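Local coordinates for protein alpha-1,2-mannosyltransferase (Ktr4), putative (Neosartorya fumigata, PDB 7BOP) that is a putative alpha-1,2-mannosyltransferase of the GT-A clan that binds guanosine-5'-diphosphate and a manganese ion, at residues Y57-A62 and K97-W102; N68-S73 and P101-N106; M87-R92 and K196-C201. One frame throughout, in Å; residues are numbered along the deposited sequence.

Contact 1 of 3, residues Y57-A62 and K97-W102; sequences YAPNSA and KFNYPW
Tyr57 and Pro59 of an irregular loop pass beside the place where helix 80-98 stops: the CA atoms of Tyr57 and Phe98 lie 5.2 Å apart, as do those of Pro59 and Asn99. The helix is the connecting element of a beta-alpha-beta unit in this GT-A type glycosyltransferase, and the contact illustrates how a loop can be docked on a helix terminus. Asn99, the first residue beyond the helix, takes a left-handed backbone conformation (phi 57°), and the chain then leads into strand 102-106. On the loop side, a type I beta turn runs from Ala58 to Ser61.

Aromatic and amide side chains share the work. Phe98 meets Tyr57 in a T-shaped stack, with centroids 4.8 Å apart and planes at 86°. Its CD1 stands over the centre of the tyrosine ring, and its CE1 leans toward CE2 on the same ring. The stack lies close to the helix end, where Phe98 O comes within 3.4 Å of Tyr57 CD1. The hydroxyl of Tyr57 is bound to Asp206 OD2, a carboxylate oxygen that also holds the hydroxyl of Tyr100, so both tyrosines are fixed at their polar ends by one residue of the surrounding fold.

Asn99 supplies the direct polar link. Its CG lies anti to its own carbonyl carbon (chi1 -61°), and ND2 donates to Tyr57 O at 2.9 Å, somewhat tilted from the plane of that carbonyl. Pro59 lies side by side with this amide, its CD 3.9 Å from Asn99 ND2, packing apolar surface alongside the polar group. A water completes the join by donating both to Pro59 O, at 3.1 Å, and to Asn99 O, at 2.9 Å.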
loop_
_atom_site.group_PDB
_atom_site.type_symbol
_atom_site.label_atom_id
_atom_site.label_comp_id
_atom_site.label_asym_id
_atom_site.label_seq_id
_atom_site.Cartn_x
_atom_site.Cartn_y
_atom_site.Cartn_z
ATOM N N TYR A 57 -17.355 -0.546 21.096
ATOM C CA TYR A 57 -17.155 -0.531 19.650
ATOM C C TYR A 57 -18.450 -0.887 18.914
ATOM O O TYR A 57 -18.415 -1.341 17.771
ATOM C CB TYR A 57 -16.008 -1.477 19.256
ATOM C CG TYR A 57 -14.620 -0.882 19.431
ATOM C CD1 TYR A 57 -14.102 0.022 18.503
ATOM C CD2 TYR A 57 -13.811 -1.253 20.496
ATOM C CE1 TYR A 57 -12.821 0.560 18.654
ATOM C CE2 TYR A 57 -12.529 -0.732 20.657
ATOM C CZ TYR A 57 -12.035 0.167 19.730
ATOM O OH TYR A 57 -10.770 0.673 19.895
ATOM N N ALA A 58 -19.602 -0.638 19.543
ATOM C CA ALA A 58 -20.889 -0.882 18.891
ATOM C C ALA A 58 -20.993 -0.049 17.604
ATOM O O ALA A 58 -20.575 1.111 17.581
ATOM C CB ALA A 58 -22.054 -0.567 19.834
ATOM N N PRO A 59 -21.543 -0.644 16.533
ATOM C CA PRO A 59 -21.526 0.017 15.221
ATOM C C PRO A 59 -22.276 1.353 15.163
ATOM O O PRO A 59 -21.881 2.236 14.401
ATOM C CB PRO A 59 -22.169 -1.012 14.287
ATOM C CG PRO A 59 -22.897 -1.952 15.168
ATOM C CD PRO A 59 -22.212 -1.953 16.491
ATOM N N ASN A 60 -23.328 1.505 15.960
ATOM C CA ASN A 60 -24.117 2.742 15.945
ATOM C C ASN A 60 -23.999 3.587 17.222
ATOM O O ASN A 60 -24.726 4.562 17.374
ATOM C CB ASN A 60 -25.573 2.394 15.619
ATOM C CG ASN A 60 -25.704 1.728 14.260
ATOM O OD1 ASN A 60 -25.214 2.252 13.261
ATOM N ND2 ASN A 60 -26.333 0.565 14.216
ATOM N N SER A 61 -23.059 3.248 18.105
ATOM C CA SER A 61 -22.788 4.065 19.292
ATOM C C SER A 61 -22.229 5.430 18.918
ATOM O O SER A 61 -21.356 5.539 18.048
ATOM C CB SER A 61 -21.804 3.359 20.233
ATOM O OG SER A 61 -21.389 4.220 21.283
ATOM N N ALA A 62 -22.726 6.464 19.596
ATOM C CA ALA A 62 -22.222 7.814 19.445
ATOM C C ALA A 62 -21.023 8.072 20.348
ATOM O O ALA A 62 -20.448 9.146 20.284
ATOM C CB ALA A 62 -23.325 8.823 19.765
ATOM N N LYS A 97 -15.696 -6.749 15.029
ATOM C CA LYS A 97 -15.493 -6.374 16.425
ATOM C C LYS A 97 -15.329 -4.866 16.628
ATOM O O LYS A 97 -15.735 -4.325 17.654
ATOM C CB LYS A 97 -14.267 -7.100 16.987
ATOM C CG LYS A 97 -14.345 -8.616 16.889
ATOM C CD LYS A 97 -12.993 -9.269 17.142
ATOM C CE LYS A 97 -12.010 -9.033 15.990
ATOM N NZ LYS A 97 -11.076 -10.174 15.831
ATOM N N PHE A 98 -14.702 -4.188 15.672
ATOM C CA PHE A 98 -14.364 -2.774 15.835
ATOM C C PHE A 98 -15.299 -1.826 15.087
ATOM O O PHE A 98 -15.480 -0.684 15.511
ATOM C CB PHE A 98 -12.885 -2.568 15.472
ATOM C CG PHE A 98 -11.960 -3.291 16.399
ATOM C CD1 PHE A 98 -11.749 -2.817 17.684
ATOM C CD2 PHE A 98 -11.340 -4.477 16.015
ATOM C CE1 PHE A 98 -10.919 -3.480 18.563
ATOM C CE2 PHE A 98 -10.510 -5.149 16.891
ATOM C CZ PHE A 98 -10.296 -4.651 18.166
ATOM N N ASN A 99 -15.885 -2.298 13.985
ATOM C CA ASN A 99 -16.932 -1.582 13.257
ATOM C C ASN A 99 -16.542 -0.188 12.773
ATOM O O ASN A 99 -17.303 0.776 12.918
ATOM C CB ASN A 99 -18.215 -1.537 14.095
ATOM C CG ASN A 99 -18.735 -2.915 14.397
ATOM O OD1 ASN A 99 -19.168 -3.624 13.496
ATOM N ND2 ASN A 99 -18.672 -3.315 15.650
ATOM N N TYR A 100 -15.339 -0.085 12.204
ATOM C CA TYR A 100 -14.936 1.130 11.515
ATOM C C TYR A 100 -15.700 1.237 10.183
ATOM O O TYR A 100 -16.055 0.216 9.578
ATOM C CB TYR A 100 -13.409 1.158 11.310
ATOM C CG TYR A 100 -12.656 1.654 12.507
ATOM C CD1 TYR A 100 -12.416 3.016 12.674
ATOM C CD2 TYR A 100 -12.193 0.777 13.492
ATOM C CE1 TYR A 100 -11.727 3.490 13.773
ATOM C CE2 TYR A 100 -11.507 1.246 14.601
ATOM C CZ TYR A 100 -11.272 2.604 14.731
ATOM O OH TYR A 100 -10.588 3.082 15.807
ATOM N N PRO A 101 -15.978 2.467 9.730
ATOM C CA PRO A 101 -16.734 2.633 8.485
ATOM C C PRO A 101 -15.934 2.270 7.229
ATOM O O PRO A 101 -14.695 2.341 7.238
ATOM C CB PRO A 101 -17.051 4.120 8.469
ATOM C CG PRO A 101 -15.926 4.744 9.213
ATOM C CD PRO A 101 -15.516 3.762 10.265
ATOM N N TRP A 102 -16.663 1.871 6.182
ATOM C CA TRP A 102 -16.112 1.659 4.845
ATOM C C TRP A 102 -16.452 2.854 3.963
ATOM O O TRP A 102 -17.622 3.280 3.907
ATOM C CB TRP A 102 -16.696 0.416 4.188
ATOM C CG TRP A 102 -16.304 -0.889 4.760
ATOM C CD1 TRP A 102 -16.856 -1.510 5.849
ATOM C CD2 TRP A 102 -15.310 -1.784 4.247
ATOM N NE1 TRP A 102 -16.259 -2.725 6.046
ATOM C CE2 TRP A 102 -15.305 -2.921 5.080
ATOM C CE3 TRP A 102 -14.415 -1.729 3.172
ATOM C CZ2 TRP A 102 -14.436 -4.002 4.872
ATOM C CZ3 TRP A 102 -13.554 -2.802 2.961
ATOM C CH2 TRP A 102 -13.569 -3.921 3.808
HETATM O O HOH W 1 -19.731 2.134 12.239
#

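Contact 2 of 3, residues N68-S73 and P101-N106; sequences NAALIS and PWIFFN. With GDP (guanosine-5'-diphosphate), chain H.
Leu71 and Ser73 face Trp102 and Phe104 across two parallel strands whose short axes diverge by 33°, and each of these two residues of strand 69-74 spends both its backbone N and its O on the neighbouring strand. Leu71 N donates to Pro101 O at 2.9 Å, and Leu71 O accepts from Ile103 N at 2.8 Å. Two residues on, Ser73 N donates to Ile103 O at 3.1 Å, while Ser73 O takes Phe105 N at 2.8 Å. Three of the acceptors also receive a CA-H: Leu71 O from Trp102, Ile103 O from Ile72 and Ser73 O from Phe104. The alternate residues Ala70 and Ile72 turn their backbone groups to strand 189-192 and Val193 just after it, and the Trp102 backbone hydrogen-bonds to Lys125 and Tyr127.

Polar side chains are also provided for. Ser73 OG is bonded to Val193 O and Trp102 NE1 to Glu91 OE2. At the strand end, Asn106 belongs to the nucleotide pocket: its CG lies anti to the backbone N (chi1 -172°), and OD1 accepts N2 of guanosine-5'-diphosphate at 2.8 Å as well as Lys108 N.

Apolar contacts fill the two faces. Leu71 CD1 sits over the Trp102 indole in a CH-pi contact, 3.7 Å from the centroid of the five-membered ring. On the face that carries Ile72 and Ile103, Ala70 CB touches Ile103 CD1 at 3.6 Å, and Ile72 CB meets the edge of the Phe105 ring. Leu71, Trp102 and Phe104 pack against helix 80-98, which connects these strands in a beta-alpha-beta crossover, and the pair lies within the mixed sheet between strands 189-192 and 126-130.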
loop_
_atom_site.group_PDB
_atom_site.type_symbol
_atom_site.label_atom_id
_atom_site.label_comp_id
_atom_site.label_asym_id
_atom_site.label_seq_id
_atom_site.Cartn_x
_atom_site.Cartn_y
_atom_site.Cartn_z
ATOM N N ASN A 68 -10.645 8.644 14.419
ATOM C CA ASN A 68 -11.101 9.148 13.116
ATOM C C ASN A 68 -10.358 8.458 11.955
ATOM O O ASN A 68 -9.410 8.998 11.363
ATOM C CB ASN A 68 -11.049 10.676 13.017
ATOM C CG ASN A 68 -9.681 11.255 13.298
ATOM O OD1 ASN A 68 -8.894 10.692 14.057
ATOM N ND2 ASN A 68 -9.395 12.409 12.697
ATOM N N ALA A 69 -10.833 7.259 11.646
ATOM C CA ALA A 69 -10.215 6.390 10.650
ATOM C C ALA A 69 -11.287 5.662 9.857
ATOM O O ALA A 69 -12.425 5.523 10.321
ATOM C CB ALA A 69 -9.276 5.404 11.332
ATOM N N ALA A 70 -10.931 5.223 8.653
ATOM C CA ALA A 70 -11.844 4.502 7.792
ATOM C C ALA A 70 -11.120 3.419 7.000
ATOM O O ALA A 70 -9.933 3.542 6.694
ATOM C CB ALA A 70 -12.525 5.460 6.834
ATOM N N LEU A 71 -11.861 2.367 6.684
ATOM C CA LEU A 71 -11.480 1.411 5.660
ATOM C C LEU A 71 -11.848 2.069 4.344
ATOM O O LEU A 71 -12.976 2.571 4.213
ATOM C CB LEU A 71 -12.266 0.108 5.835
ATOM C CG LEU A 71 -12.053 -0.580 7.189
ATOM C CD1 LEU A 71 -13.118 -1.628 7.455
ATOM C CD2 LEU A 71 -10.655 -1.176 7.289
ATOM N N ILE A 72 -10.914 2.108 3.386
ATOM C CA ILE A 72 -11.167 2.753 2.090
ATOM C C ILE A 72 -10.828 1.831 0.940
ATOM O O ILE A 72 -9.961 0.947 1.061
ATOM C CB ILE A 72 -10.445 4.116 1.921
ATOM C CG1 ILE A 72 -8.920 3.966 1.788
ATOM C CG2 ILE A 72 -10.796 5.062 3.073
ATOM C CD1 ILE A 72 -8.227 5.278 1.477
ATOM N N SER A 73 -11.516 2.026 -0.179
ATOM C CA SER A 73 -11.276 1.196 -1.350
ATOM C C SER A 73 -11.657 1.932 -2.623
ATOM O O SER A 73 -12.794 2.391 -2.752
ATOM C CB SER A 73 -12.032 -0.129 -1.238
ATOM O OG SER A 73 -11.709 -1.010 -2.304
ATOM N N PRO A 101 -15.978 2.467 9.730
ATOM C CA PRO A 101 -16.734 2.633 8.485
ATOM C C PRO A 101 -15.934 2.270 7.229
ATOM O O PRO A 101 -14.695 2.341 7.238
ATOM C CB PRO A 101 -17.051 4.120 8.469
ATOM C CG PRO A 101 -15.926 4.744 9.213
ATOM C CD PRO A 101 -15.516 3.762 10.265
ATOM N N TRP A 102 -16.663 1.871 6.182
ATOM C CA TRP A 102 -16.112 1.659 4.845
ATOM C C TRP A 102 -16.452 2.854 3.963
ATOM O O TRP A 102 -17.622 3.280 3.907
ATOM C CB TRP A 102 -16.696 0.416 4.188
ATOM C CG TRP A 102 -16.304 -0.889 4.760
ATOM C CD1 TRP A 102 -16.856 -1.510 5.849
ATOM C CD2 TRP A 102 -15.310 -1.784 4.247
ATOM N NE1 TRP A 102 -16.259 -2.725 6.046
ATOM C CE2 TRP A 102 -15.305 -2.921 5.080
ATOM C CE3 TRP A 102 -14.415 -1.729 3.172
ATOM C CZ2 TRP A 102 -14.436 -4.002 4.872
ATOM C CZ3 TRP A 102 -13.554 -2.802 2.961
ATOM C CH2 TRP A 102 -13.569 -3.921 3.808
ATOM N N ILE A 103 -15.442 3.395 3.277
ATOM C CA ILE A 103 -15.637 4.446 2.286
ATOM C C ILE A 103 -15.124 3.940 0.938
ATOM O O ILE A 103 -13.915 3.690 0.762
ATOM C CB ILE A 103 -14.949 5.765 2.693
ATOM C CG1 ILE A 103 -15.327 6.148 4.127
ATOM C CG2 ILE A 103 -15.348 6.890 1.752
ATOM C CD1 ILE A 103 -14.651 7.387 4.655
ATOM N N PHE A 104 -16.052 3.785 -0.009
ATOM C CA PHE A 104 -15.747 3.322 -1.355
ATOM C C PHE A 104 -15.618 4.500 -2.312
ATOM O O PHE A 104 -16.395 5.464 -2.235
ATOM C CB PHE A 104 -16.825 2.352 -1.826
ATOM C CG PHE A 104 -16.994 1.171 -0.918
ATOM C CD1 PHE A 104 -16.059 0.145 -0.920
ATOM C CD2 PHE A 104 -18.074 1.088 -0.041
ATOM C CE1 PHE A 104 -16.190 -0.940 -0.074
ATOM C CE2 PHE A 104 -18.217 -0.003 0.805
ATOM C CZ PHE A 104 -17.277 -1.025 0.786
ATOM N N PHE A 105 -14.618 4.424 -3.193
ATOM C CA PHE A 105 -14.333 5.460 -4.187
ATOM C C PHE A 105 -14.371 4.882 -5.584
ATOM O O PHE A 105 -13.972 3.740 -5.806
ATOM C CB PHE A 105 -12.960 6.074 -3.941
ATOM C CG PHE A 105 -12.863 6.825 -2.645
ATOM C CD1 PHE A 105 -13.201 8.174 -2.588
ATOM C CD2 PHE A 105 -12.442 6.190 -1.488
ATOM C CE1 PHE A 105 -13.106 8.872 -1.397
ATOM C CE2 PHE A 105 -12.354 6.886 -0.289
ATOM C CZ PHE A 105 -12.677 8.230 -0.244
ATOM N N ASN A 106 -14.838 5.689 -6.533
ATOM C CA ASN A 106 -14.932 5.274 -7.923
ATOM C C ASN A 106 -15.001 6.532 -8.791
ATOM O O ASN A 106 -15.594 7.534 -8.393
ATOM C CB ASN A 106 -16.157 4.356 -8.098
ATOM C CG ASN A 106 -16.242 3.703 -9.470
ATOM O OD1 ASN A 106 -15.426 3.954 -10.355
ATOM N ND2 ASN A 106 -17.251 2.857 -9.651
HETATM P PB GDP H . -3.188 -4.353 -9.501
HETATM O O1B GDP H . -3.284 -5.493 -10.474
HETATM O O2B GDP H . -3.600 -4.713 -8.063
HETATM O O3B GDP H . -1.915 -3.532 -9.573
HETATM O O3A GDP H . -4.327 -3.354 -10.090
HETATM P PA GDP H . -5.916 -3.426 -9.766
HETATM O O1A GDP H . -6.687 -3.636 -11.047
HETATM O O2A GDP H . -6.124 -4.348 -8.544
HETATM O "O5'" GDP H . -6.100 -1.876 -9.375
HETATM C "C5'" GDP H . -5.641 -1.370 -8.122
HETATM C "C4'" GDP H . -6.818 -0.828 -7.314
HETATM O "O4'" GDP H . -7.407 0.268 -8.020
HETATM C "C3'" GDP H . -7.955 -1.820 -7.113
HETATM O "O3'" GDP H . -8.578 -1.510 -5.856
HETATM C "C2'" GDP H . -8.888 -1.574 -8.288
HETATM O "O2'" GDP H . -10.242 -1.906 -7.980
HETATM C "C1'" GDP H . -8.702 -0.078 -8.518
HETATM N N9 GDP H . -8.785 0.435 -9.907
HETATM C C8 GDP H . -7.905 0.279 -10.935
HETATM N N7 GDP H . -8.328 0.964 -12.024
HETATM C C5 GDP H . -9.483 1.578 -11.698
HETATM C C6 GDP H . -10.463 2.460 -12.369
HETATM O O6 GDP H . -10.273 2.782 -13.553
HETATM N N1 GDP H . -11.536 2.893 -11.673
HETATM C C2 GDP H . -11.737 2.549 -10.375
HETATM N N2 GDP H . -12.830 2.998 -9.707
HETATM N N3 GDP H . -10.883 1.735 -9.706
HETATM C C4 GDP H . -9.769 1.240 -10.302
#

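Contact 3 of 3, residues M87-R92 and K196-C201; sequences MKDLER and KVQFFC
Asp89 reaches from helix 80-98 to the backbone of Phe199, where its OD2 accepts Phe199 N at 3.1 Å, on the anti side of the carboxylate and 31° out of its plane. The same oxygen takes a water at 2.7 Å, and that water also donates to Gln198 OE1. A second water, bound firmly to Val197 O, approaches OD2 only weakly.

Beside this polar link lies an apolar one. Leu90 CD1 stands over the centre of the Phe199 ring, 4.1 Å from its centroid and almost on the ring normal, while Asp89 CB meets the ring at its edge. Leu90 CG lies anti to the backbone N (chi1 -170°), and CD1 branches from it over the ring.

Arg92 forms the next layer. One helical turn beyond Asp89, its chain is bent at chi3 (65°), which sets NE, and NH1 lies 3.1 Å from Asp89 OD1 in a salt bridge, with the oxygen near the guanidinium plane. Its NH2 is linked weakly through a water to Phe199 O. On the strand side, Gln198 NE2 bonds to Asn342 OD1 and the backbones of these two residues pair, tying 198-199 into the small antiparallel sheet whose strand 341-343 includes the manganese ligand His343. Just beyond, Cys201 is joined to Cys355 by a disulfide.

Strand 198-199 is outermost in that sheet, and Asp89 serves the N-H that Phe199 turns toward the helix. With Arg92 on one oxygen and an N-H and water on the other, the carboxylate is probably kept in its charged form.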
loop_
_atom_site.group_PDB
_atom_site.type_symbol
_atom_site.label_atom_id
_atom_site.label_comp_id
_atom_site.label_asym_id
_atom_site.label_seq_id
_atom_site.Cartn_x
_atom_site.Cartn_y
_atom_site.Cartn_z
ATOM N N MET A 87 -14.361 -8.170 1.795
ATOM C CA MET A 87 -15.098 -7.631 2.941
ATOM C C MET A 87 -15.402 -8.718 3.968
ATOM O O MET A 87 -15.223 -8.500 5.162
ATOM C CB MET A 87 -16.398 -6.982 2.478
ATOM C CG MET A 87 -16.228 -5.678 1.732
ATOM S SD MET A 87 -17.817 -4.870 1.405
ATOM C CE MET A 87 -18.260 -4.316 3.047
ATOM N N LYS A 88 -15.837 -9.894 3.502
ATOM C CA LYS A 88 -16.123 -11.020 4.399
ATOM C C LYS A 88 -14.906 -11.386 5.247
ATOM O O LYS A 88 -15.033 -11.621 6.444
ATOM C CB LYS A 88 -16.599 -12.256 3.630
ATOM C CG LYS A 88 -18.039 -12.161 3.144
ATOM C CD LYS A 88 -18.415 -13.391 2.321
ATOM C CE LYS A 88 -19.838 -13.299 1.782
ATOM N NZ LYS A 88 -20.845 -13.305 2.880
ATOM N N ASP A 89 -13.733 -11.421 4.619
ATOM C CA ASP A 89 -12.497 -11.749 5.335
ATOM C C ASP A 89 -12.131 -10.667 6.338
ATOM O O ASP A 89 -11.784 -10.970 7.482
ATOM C CB ASP A 89 -11.320 -11.933 4.362
ATOM C CG ASP A 89 -11.276 -13.313 3.703
ATOM O OD1 ASP A 89 -12.166 -14.165 3.917
ATOM O OD2 ASP A 89 -10.291 -13.553 2.978
ATOM N N LEU A 90 -12.171 -9.410 5.904
ATOM C CA LEU A 90 -11.753 -8.314 6.777
ATOM C C LEU A 90 -12.720 -8.142 7.951
ATOM O O LEU A 90 -12.300 -7.936 9.100
ATOM C CB LEU A 90 -11.561 -7.011 5.994
ATOM C CG LEU A 90 -10.893 -5.862 6.769
ATOM C CD1 LEU A 90 -9.713 -6.336 7.605
ATOM C CD2 LEU A 90 -10.453 -4.778 5.810
ATOM N N GLU A 91 -14.010 -8.288 7.665
ATOM C CA GLU A 91 -15.032 -8.276 8.714
ATOM C C GLU A 91 -14.867 -9.434 9.708
ATOM O O GLU A 91 -14.816 -9.207 10.919
ATOM C CB GLU A 91 -16.432 -8.277 8.081
ATOM C CG GLU A 91 -16.793 -6.943 7.430
ATOM C CD GLU A 91 -17.182 -5.871 8.442
ATOM O OE1 GLU A 91 -17.647 -6.246 9.536
ATOM O OE2 GLU A 91 -17.013 -4.657 8.163
ATOM N N ARG A 92 -14.734 -10.661 9.204
ATOM C CA ARG A 92 -14.594 -11.834 10.067
ATOM C C ARG A 92 -13.354 -11.741 10.950
ATOM O O ARG A 92 -13.415 -12.045 12.145
ATOM C CB ARG A 92 -14.520 -13.127 9.240
ATOM C CG ARG A 92 -14.537 -14.400 10.081
ATOM C CD ARG A 92 -14.291 -15.657 9.253
ATOM N NE ARG A 92 -12.941 -15.681 8.673
ATOM C CZ ARG A 92 -12.621 -15.410 7.404
ATOM N NH1 ARG A 92 -13.546 -15.085 6.498
ATOM N NH2 ARG A 92 -11.337 -15.466 7.030
ATOM N N LYS A 196 -10.560 -8.896 -4.164
ATOM C CA LYS A 196 -9.893 -10.154 -4.445
ATOM C C LYS A 196 -8.658 -10.405 -3.568
ATOM O O LYS A 196 -7.749 -11.120 -3.977
ATOM C CB LYS A 196 -9.529 -10.259 -5.931
ATOM C CG LYS A 196 -9.533 -11.688 -6.462
ATOM C CD LYS A 196 -9.238 -11.702 -7.956
ATOM C CE LYS A 196 -8.859 -13.085 -8.458
ATOM N NZ LYS A 196 -10.041 -13.975 -8.602
ATOM N N VAL A 197 -8.623 -9.826 -2.374
ATOM C CA VAL A 197 -7.545 -10.112 -1.426
ATOM C C VAL A 197 -8.101 -10.951 -0.296
ATOM O O VAL A 197 -9.314 -10.943 -0.039
ATOM C CB VAL A 197 -6.865 -8.833 -0.882
ATOM C CG1 VAL A 197 -6.372 -7.974 -2.030
ATOM C CG2 VAL A 197 -7.780 -8.048 0.037
ATOM N N GLN A 198 -7.217 -11.672 0.383
ATOM C CA GLN A 198 -7.608 -12.476 1.536
ATOM C C GLN A 198 -6.954 -11.983 2.818
ATOM O O GLN A 198 -5.812 -11.514 2.815
ATOM C CB GLN A 198 -7.248 -13.946 1.333
ATOM C CG GLN A 198 -7.664 -14.541 -0.004
ATOM C CD GLN A 198 -7.378 -16.029 -0.056
ATOM O OE1 GLN A 198 -8.102 -16.818 0.535
ATOM N NE2 GLN A 198 -6.299 -16.417 -0.729
ATOM N N PHE A 199 -7.681 -12.130 3.917
ATOM C CA PHE A 199 -7.138 -11.952 5.268
ATOM C C PHE A 199 -7.302 -13.266 6.005
ATOM O O PHE A 199 -8.400 -13.840 6.025
ATOM C CB PHE A 199 -7.834 -10.816 6.013
ATOM C CG PHE A 199 -7.642 -9.481 5.379
ATOM C CD1 PHE A 199 -6.524 -8.705 5.682
ATOM C CD2 PHE A 199 -8.555 -8.998 4.450
ATOM C CE1 PHE A 199 -6.329 -7.469 5.080
ATOM C CE2 PHE A 199 -8.364 -7.763 3.846
ATOM C CZ PHE A 199 -7.252 -6.993 4.169
ATOM N N PHE A 200 -6.214 -13.740 6.607
ATOM C CA PHE A 200 -6.141 -15.086 7.163
ATOM C C PHE A 200 -6.192 -15.183 8.682
ATOM O O PHE A 200 -6.418 -16.276 9.185
ATOM C CB PHE A 200 -4.853 -15.771 6.700
ATOM C CG PHE A 200 -4.727 -15.910 5.205
ATOM C CD1 PHE A 200 -5.604 -16.719 4.489
ATOM C CD2 PHE A 200 -3.709 -15.241 4.508
ATOM C CE1 PHE A 200 -5.472 -16.854 3.110
ATOM C CE2 PHE A 200 -3.570 -15.383 3.140
ATOM C CZ PHE A 200 -4.454 -16.190 2.435
ATOM N N CYS A 201 -5.957 -14.079 9.405
ATOM C CA CYS A 201 -5.723 -14.121 10.855
ATOM C C CYS A 201 -6.641 -13.195 11.615
ATOM O O CYS A 201 -6.810 -12.041 11.234
ATOM C CB CYS A 201 -4.284 -13.723 11.204
ATOM S SG CYS A 201 -3.035 -14.591 10.238
HETATM O O HOH W 2 -9.932 -16.127 2.338
HETATM O O HOH W 3 -11.280 -12.972 -0.308
HETATM O O HOH W 4 -9.197 -16.518 4.877
#

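Along the chain the segments come in the order 57-62, 68-73, 87-92, 97-102 with the overlapping 101-106, and finally 196-201. Contacts 1 and 2 share Pro101 and Trp102, and their centres are about 13 Å apart; the centre of contact 3 lies about 17 Å from that of contact 1 and about 15 Å from that of contact 2. Helix 80-98 relates all three: its end meets the loop in contact 1, its flank meets strand 198-199 in contact 3, and it connects the two strands of contact 2. Trp102 packs on Met87 and Leu90. One beta-alpha-beta unit thus joins a peripheral loop, the mixed sheet that carries Asn106 of the nucleotide pocket and the small sheet near the manganese ion.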